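Local coordinates for protein NeuRonal IgCAM-5 (PDB 6ON6) that is a neural wiring receptor of the immunoglobulin superfamily that homodimerises through its first immunoglobulin domain, probably in cell-cell recognition, at the interface of chains A and B. Coordinates in Å, arbitrary orientation; residue numbers count along the deposited sequence, not the author numbering. Chains: chain A/B, NeuRonal IgCAM-5.

The interface of chains A and B. Residues chain A 37, 39, 52, 94-95, 100; chain B 47-49, 57.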
loop_
_atom_site.group_PDB
_atom_site.type_symbol
_atom_site.label_atom_id
_atom_site.label_comp_id
_atom_site.label_asym_id
_atom_site.label_seq_id
_atom_site.Cartn_x
_atom_site.Cartn_y
_atom_site.Cartn_z
ATOM N N MET A 37 2.588 11.591 5.125
ATOM C CA MET A 37 3.372 10.521 4.508
ATOM C C MET A 37 2.900 10.267 3.085
ATOM O O MET A 37 1.695 10.281 2.814
ATOM C CB MET A 37 3.176 9.236 5.311
ATOM C CG MET A 37 3.734 9.298 6.699
ATOM S SD MET A 37 5.527 9.188 6.680
ATOM C CE MET A 37 5.992 10.899 6.877
ATOM N N ALA A 39 2.925 7.443 -0.057
ATOM C CA ALA A 39 3.115 6.033 -0.399
ATOM C C ALA A 39 2.847 5.850 -1.884
ATOM O O ALA A 39 1.960 6.485 -2.438
ATOM C CB ALA A 39 2.189 5.125 0.435
ATOM N N PHE A 52 7.090 3.580 0.916
ATOM C CA PHE A 52 6.454 4.287 2.021
ATOM C C PHE A 52 7.416 5.351 2.514
ATOM O O PHE A 52 8.571 5.045 2.820
ATOM C CB PHE A 52 6.117 3.330 3.172
ATOM C CG PHE A 52 5.449 4.022 4.313
ATOM C CD1 PHE A 52 4.106 4.361 4.258
ATOM C CD2 PHE A 52 6.179 4.408 5.415
ATOM C CE1 PHE A 52 3.497 5.039 5.295
ATOM C CE2 PHE A 52 5.568 5.100 6.457
ATOM C CZ PHE A 52 4.229 5.411 6.395
ATOM N N GLN A 94 -0.165 8.270 -2.939
ATOM C CA GLN A 94 -1.227 8.612 -2.010
ATOM C C GLN A 94 -0.636 9.206 -0.745
ATOM O O GLN A 94 0.456 8.816 -0.320
ATOM C CB GLN A 94 -2.147 7.424 -1.799
ATOM C CG GLN A 94 -1.554 6.312 -1.108
ATOM C CD GLN A 94 -2.473 5.081 -1.162
ATOM O OE1 GLN A 94 -2.760 4.544 -2.238
ATOM N NE2 GLN A 94 -2.983 4.685 -0.020
ATOM N N ILE A 95 -1.315 10.247 -0.212
ATOM C CA ILE A 95 -0.874 10.941 0.984
ATOM C C ILE A 95 -1.906 10.722 2.064
ATOM O O ILE A 95 -3.101 10.676 1.763
ATOM C CB ILE A 95 -0.803 12.446 0.690
ATOM C CG1 ILE A 95 -0.094 12.687 -0.652
ATOM C CG2 ILE A 95 -0.064 13.120 1.794
ATOM C CD1 ILE A 95 -0.320 14.081 -1.231
ATOM N N ILE A 100 -8.263 11.609 1.834
ATOM C CA ILE A 100 -7.008 11.204 1.191
ATOM C C ILE A 100 -6.704 12.112 0.009
ATOM O O ILE A 100 -7.565 12.770 -0.563
ATOM C CB ILE A 100 -7.127 9.741 0.750
ATOM C CG1 ILE A 100 -5.757 9.135 0.461
ATOM C CG2 ILE A 100 -8.085 9.681 -0.442
ATOM C CD1 ILE A 100 -5.795 7.691 0.459
ATOM N N PRO B 47 -5.941 1.222 -4.913
ATOM C CA PRO B 47 -5.846 0.556 -3.615
ATOM C C PRO B 47 -5.529 1.575 -2.545
ATOM O O PRO B 47 -5.193 2.736 -2.822
ATOM C CB PRO B 47 -4.691 -0.428 -3.788
ATOM C CG PRO B 47 -3.928 0.064 -4.959
ATOM C CD PRO B 47 -4.848 0.837 -5.823
ATOM N N ARG B 48 -5.704 1.143 -1.305
ATOM C CA ARG B 48 -5.490 2.016 -0.165
ATOM C C ARG B 48 -4.527 1.329 0.775
ATOM O O ARG B 48 -4.803 0.220 1.241
ATOM C CB ARG B 48 -6.800 2.241 0.557
ATOM C CG ARG B 48 -7.795 3.032 -0.273
ATOM C CD ARG B 48 -7.248 4.382 -0.668
ATOM N NE ARG B 48 -8.294 5.187 -1.293
ATOM C CZ ARG B 48 -9.198 5.895 -0.614
ATOM N NH1 ARG B 48 -9.179 5.904 0.718
ATOM N NH2 ARG B 48 -10.120 6.594 -1.263
ATOM N N LEU B 49 -3.403 1.968 1.047
ATOM C CA LEU B 49 -2.582 1.552 2.171
ATOM C C LEU B 49 -3.343 1.809 3.470
ATOM O O LEU B 49 -3.848 2.923 3.714
ATOM C CB LEU B 49 -1.251 2.294 2.159
ATOM C CG LEU B 49 -0.285 1.956 3.306
ATOM C CD1 LEU B 49 0.182 0.502 3.222
ATOM C CD2 LEU B 49 0.927 2.905 3.296
ATOM N N PHE B 57 -1.986 4.103 8.602
ATOM C CA PHE B 57 -1.638 5.177 7.673
ATOM C C PHE B 57 -2.424 6.442 7.988
ATOM O O PHE B 57 -1.862 7.539 8.053
ATOM C CB PHE B 57 -1.920 4.686 6.249
ATOM C CG PHE B 57 -1.374 5.560 5.153
ATOM C CD1 PHE B 57 -0.043 5.982 5.152
ATOM C CD2 PHE B 57 -2.159 5.842 4.051
ATOM C CE1 PHE B 57 0.477 6.729 4.090
ATOM C CE2 PHE B 57 -1.652 6.607 2.974
ATOM C CZ PHE B 57 -0.329 7.040 2.995
#
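B:Phe57 reaches across from chain B with its ring tip pointed at the sheet of chain A, where its rim meets A:Met37, A:Ala39, A:Phe52 and A:Gln94. It and A:Phe52 run past each other in opposite directions, rim to rim with the ring planes about 60° apart: the CE1 atoms of A:Phe52 and B:Phe57 lie 3.7 Å apart, and CD1 of B:Phe57 sits in the A:Phe52 plane. The backbone O of A:Gln94 faces the edge of B:Phe57, 3.8 Å from CZ. Over the rim of one face lies CD2 of B:Leu49, whose side chain crosses A:Phe52 at about a right angle, CD2 to CD1 3.6 Å, and also touches A:Ala39 CB.

A:Gln94, with CG between N and the carbonyl carbon (chi1 68°), runs out extended to the backbone of B:Pro47 and B:Leu49, where chain B's strand 48-52 starts. It crosses B:Phe57 obliquely, CG 4.1 Å from CE2. As built, its amide pairs like with like: NE2 is 2.9 Å from N of B:Leu49, and OE1 is 3.1 Å from O of B:Pro47. Turning the amide over would make both pairs plausible hydrogen bonds, so its assignment is doubtful. An alanine here would probably leave that N-H and carbonyl without their side-chain partner and open a gap beside CE2 of B:Phe57. Past A:Gln94, A:Ile100 sets CG2 over the rim of a guanidinium face of B:Arg48, while its CD1 meets CD at 3.8 Å. Repeated by the two-fold, this mixed patch helps join two first immunoglobulin domains into the RIG-5 homodimer.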